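Local coordinates for subtilisin-like serine protease (PDB 1R6V), which degrades keratin into peptides as a calcium-binding serine endopeptidase of the subtilisin family, letting its bacterium grow on native feathers, at residues Val160-Val165 with Gly198-His203; Ala205-Ala210 with Ala383-Thr388. The protein carries 1 engineered substitution. All coordinates share one frame; numbering follows the deposited sequence.

Overall arrangement
Both contacts are buried in the subtilisin-like catalytic domain and share helix 200-209, contact 1 at its N-terminal end and contact 2 at its C-terminal end, their centres about 11 Å apart. Contact 1 sets the helix start against the loop after strand 157-162 and is largely polar, held by a threonine hydroxyl, backbone groups and one water beside two positions of the charge relay. Contact 2 lays the same helix along helix 380-397, which carries the charge-relay serine near its start, and is almost wholly apolar. They meet where Val-165 CG1 lies 3.8 Å from Ala-205 CB and Val-160 CG2 packs on Ile-208 CD1.

Contact 1 (Val160-Val165 with Gly198-His203); sequences VVDTGV and GSAGTH. Engineered in segment 198-203: Ala-200 (natural residue His).
Thr-163 and Gly-201 join the two backbone elements that carry charge-relay positions in the subtilisin fold: the end of strand 157-162, with Asp-162, and the start of helix 200-209, where the engineered Ala-200 replaces the natural histidine. Gly-201 N donates to Thr-163 OG1 over 2.9 Å in a nearly straight bond (159° at the hydrogen). Thr-163 OG1 reaches it from between its own backbone N and carbonyl carbon (chi1 59°). The hydroxyl has two weak acceptors within reach, Gly-198 O across the contact and Gly-164 O in its own loop.

The Asp-162 carboxylate lies beside the same turn. Its OD1 takes the N-H of Thr-163 on the anti lone pair at 2.7 Å, a bond that helps fix the rotation of the carboxylate. OD1 also comes within 3.5 Å of Ala-200 CB and lies 3.1 Å from Gly-201 N, but that N-H points too far off for a hydrogen bond.

Gly-201 fits where a side chain would run into Gly-164 O; its CA instead makes a CA-H...O contact with that oxygen. Beyond it, Val-160 CG1 and Val-165 CG2 both approach Gly-201 O, the latter at 3.7 Å. The Thr-202 hydroxyl receives the N-H of Asp-166, tying the helix to the continuing loop. One water bridges the two segments: it donates to Gly-164 O and Gly-198 O, at 2.7 Å each, and accepts from Thr-202 OG1 at 2.6 Å.

Contact 2 (Ala205-Ala210 with Ala383-Thr388); sequences AGTIAA and AAPHVT
Helix segments 205-209 and 383-388 run in nearly the same direction, their axes 8.2 Å apart at closest approach and crossing at -30°, with Ile-208 opposite Pro-385. The second helix is kinked: Pro-385 has no N-H to give and His-386 N bonds to Ala-383 O, three residues back, which breaks the regular ladder.

Thr-207 and Ile-208 carry one side of the contact. With its CG2 anti to the backbone N, the Thr-207 methyl extends across to the His-386 ring and sits over its face, 3.7 Å from the centroid and 11° off the normal, a CH-pi contact. The same methyl touches Pro-385 CB. Although the first bond of the His-386 side chain points away from helix 200-209, its imidazole swings back to meet Thr-207, while Ala-383 O lies in the ring plane at the edge. An alanine in place of His-386 lacks the ring and would probably open a gap between the Thr-207 methyl and Val-220, Ala-342 and Pro-343, which the imidazole also touches.

Ile-208 crosses Pro-385 at about a right angle: its CG1 lies 3.4 Å from Pro-385 O and 3.8 Å from Pro-385 CB. Farther along, Ile-208 CD1 meets the Thr-388 methyl, CG2, at 3.7 Å, while the Thr-388 hydroxyl is hydrogen-bonded to Asn-265 ND2 of strand 263-269. This pairing is typical of the subtilisin catalytic domain, where the helix that carries the relay histidine position, here the engineered Ala-200, packs against the helix that carries the relay serine, Ser-381.

Contact 1 (Val160-Val165 with Gly198-His203)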
# COMPACT_ATOMS: atom_id res chain seq x y z
N VAL A 160 7.05 -13.68 11.09
CA VAL A 160 7.43 -14.11 9.74
C VAL A 160 6.08 -14.20 9.01
O VAL A 160 5.32 -15.15 9.19
CB VAL A 160 8.19 -15.47 9.79
CG1 VAL A 160 8.27 -16.09 8.38
CG2 VAL A 160 9.61 -15.23 10.32
N VAL A 161 5.81 -13.19 8.19
CA VAL A 161 4.56 -13.03 7.44
C VAL A 161 4.86 -13.65 6.10
O VAL A 161 5.42 -13.02 5.21
CB VAL A 161 4.23 -11.54 7.37
CG1 VAL A 161 2.83 -11.35 6.77
CG2 VAL A 161 4.30 -10.96 8.80
N ASP A 162 4.43 -14.90 5.96
CA ASP A 162 4.85 -15.70 4.83
C ASP A 162 3.93 -16.93 4.64
O ASP A 162 2.72 -16.86 4.88
CB ASP A 162 6.27 -16.14 5.21
CG ASP A 162 7.18 -16.34 4.04
OD1 ASP A 162 7.00 -17.34 3.32
OD2 ASP A 162 8.08 -15.48 3.86
N THR A 163 4.54 -18.04 4.22
CA THR A 163 3.86 -19.31 3.97
C THR A 163 3.62 -20.17 5.21
O THR A 163 3.06 -21.27 5.11
CB THR A 163 4.70 -20.21 3.03
OG1 THR A 163 5.98 -20.46 3.64
CG2 THR A 163 4.92 -19.55 1.68
N GLY A 164 4.02 -19.69 6.38
CA GLY A 164 3.89 -20.51 7.58
C GLY A 164 5.27 -21.10 7.85
O GLY A 164 6.16 -21.04 6.98
N VAL A 165 5.47 -21.69 9.02
CA VAL A 165 6.78 -22.22 9.41
C VAL A 165 6.70 -23.66 9.93
O VAL A 165 5.81 -23.98 10.71
CB VAL A 165 7.37 -21.32 10.53
CG1 VAL A 165 8.68 -21.89 11.04
CG2 VAL A 165 7.56 -19.89 9.99
N GLY A 198 4.06 -23.59 1.73
CA GLY A 198 5.28 -24.05 1.09
C GLY A 198 6.46 -23.93 2.03
O GLY A 198 6.29 -23.75 3.24
N SER A 199 7.66 -23.96 1.47
CA SER A 199 8.90 -23.94 2.25
C SER A 199 9.54 -22.60 2.60
O SER A 199 10.36 -22.55 3.52
CB SER A 199 9.95 -24.78 1.51
OG SER A 199 10.29 -24.15 0.28
N ALA A 200 9.17 -21.53 1.91
CA ALA A 200 9.79 -20.22 2.14
C ALA A 200 9.85 -19.73 3.57
O ALA A 200 10.92 -19.36 4.05
CB ALA A 200 9.12 -19.17 1.28
N GLY A 201 8.72 -19.71 4.26
CA GLY A 201 8.70 -19.22 5.63
C GLY A 201 9.65 -19.92 6.58
O GLY A 201 10.22 -19.33 7.50
N THR A 202 9.82 -21.22 6.39
CA THR A 202 10.73 -21.99 7.24
C THR A 202 12.18 -21.61 6.97
O THR A 202 13.00 -21.52 7.89
CB THR A 202 10.57 -23.49 6.99
OG1 THR A 202 9.22 -23.87 7.24
CG2 THR A 202 11.48 -24.30 7.91
N HIS A 203 12.50 -21.39 5.70
CA HIS A 203 13.85 -20.98 5.31
C HIS A 203 14.11 -19.61 5.96
O HIS A 203 15.17 -19.37 6.55
CB HIS A 203 13.95 -20.93 3.78
CG HIS A 203 15.36 -20.97 3.26
ND1 HIS A 203 16.12 -19.83 3.11
CD2 HIS A 203 16.14 -22.00 2.88
CE1 HIS A 203 17.31 -20.16 2.65
NE2 HIS A 203 17.36 -21.48 2.50
O HOH W 1 7.57 -22.86 5.49

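Contact 2 (Ala205-Ala210 with Ala383-Thr388)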
# COMPACT_ATOMS: atom_id res chain seq x y z
N ALA A 205 12.62 -18.33 8.64
CA ALA A 205 12.72 -18.52 10.08
C ALA A 205 14.11 -18.99 10.52
O ALA A 205 14.65 -18.51 11.51
CB ALA A 205 11.66 -19.53 10.55
N GLY A 206 14.71 -19.92 9.77
CA GLY A 206 16.04 -20.40 10.14
C GLY A 206 17.12 -19.32 10.00
O GLY A 206 18.01 -19.24 10.83
N THR A 207 17.04 -18.50 8.96
CA THR A 207 18.07 -17.46 8.78
C THR A 207 18.03 -16.47 9.92
O THR A 207 19.06 -15.98 10.39
CB THR A 207 17.86 -16.71 7.46
OG1 THR A 207 18.11 -17.63 6.38
CG2 THR A 207 18.79 -15.51 7.36
N ILE A 208 16.82 -16.18 10.37
CA ILE A 208 16.59 -15.25 11.46
C ILE A 208 16.91 -15.82 12.84
O ILE A 208 17.60 -15.18 13.64
CB ILE A 208 15.12 -14.79 11.51
CG1 ILE A 208 14.79 -13.94 10.28
CG2 ILE A 208 14.85 -13.99 12.80
CD1 ILE A 208 13.31 -13.66 10.12
N ALA A 209 16.38 -17.01 13.13
CA ALA A 209 16.57 -17.57 14.46
C ALA A 209 16.81 -19.07 14.61
O ALA A 209 16.35 -19.66 15.59
CB ALA A 209 15.39 -17.17 15.33
N ALA A 210 17.50 -19.71 13.67
CA ALA A 210 17.75 -21.13 13.87
C ALA A 210 18.49 -21.24 15.21
O ALA A 210 19.35 -20.41 15.54
CB ALA A 210 18.58 -21.71 12.72
N ALA A 383 17.53 -12.32 1.43
CA ALA A 383 18.27 -11.17 1.96
C ALA A 383 17.51 -10.51 3.11
O ALA A 383 18.08 -10.20 4.16
CB ALA A 383 18.50 -10.14 0.85
N ALA A 384 16.22 -10.30 2.92
CA ALA A 384 15.43 -9.65 3.95
C ALA A 384 15.55 -10.27 5.35
O ALA A 384 15.67 -9.55 6.34
CB ALA A 384 13.93 -9.58 3.52
N PRO A 385 15.51 -11.61 5.46
CA PRO A 385 15.64 -12.20 6.80
C PRO A 385 16.95 -11.86 7.50
O PRO A 385 17.01 -11.85 8.73
CB PRO A 385 15.49 -13.71 6.54
CG PRO A 385 15.65 -13.87 5.07
CD PRO A 385 15.11 -12.62 4.47
N HIS A 386 18.00 -11.58 6.74
CA HIS A 386 19.25 -11.21 7.39
C HIS A 386 19.04 -9.87 8.08
O HIS A 386 19.51 -9.65 9.19
CB HIS A 386 20.39 -11.09 6.39
CG HIS A 386 20.90 -12.40 5.89
ND1 HIS A 386 21.95 -13.08 6.47
CD2 HIS A 386 20.46 -13.20 4.88
CE1 HIS A 386 22.14 -14.23 5.85
NE2 HIS A 386 21.24 -14.33 4.88
N VAL A 387 18.35 -8.96 7.39
CA VAL A 387 18.09 -7.64 7.97
C VAL A 387 17.10 -7.76 9.14
O VAL A 387 17.27 -7.12 10.17
CB VAL A 387 17.54 -6.66 6.91
CG1 VAL A 387 17.08 -5.36 7.59
CG2 VAL A 387 18.63 -6.35 5.90
N THR A 388 16.07 -8.59 8.99
CA THR A 388 15.13 -8.75 10.09
C THR A 388 15.87 -9.27 11.32
O THR A 388 15.60 -8.85 12.46
CB THR A 388 13.97 -9.71 9.69
OG1 THR A 388 13.21 -9.08 8.65
CG2 THR A 388 13.04 -10.00 10.85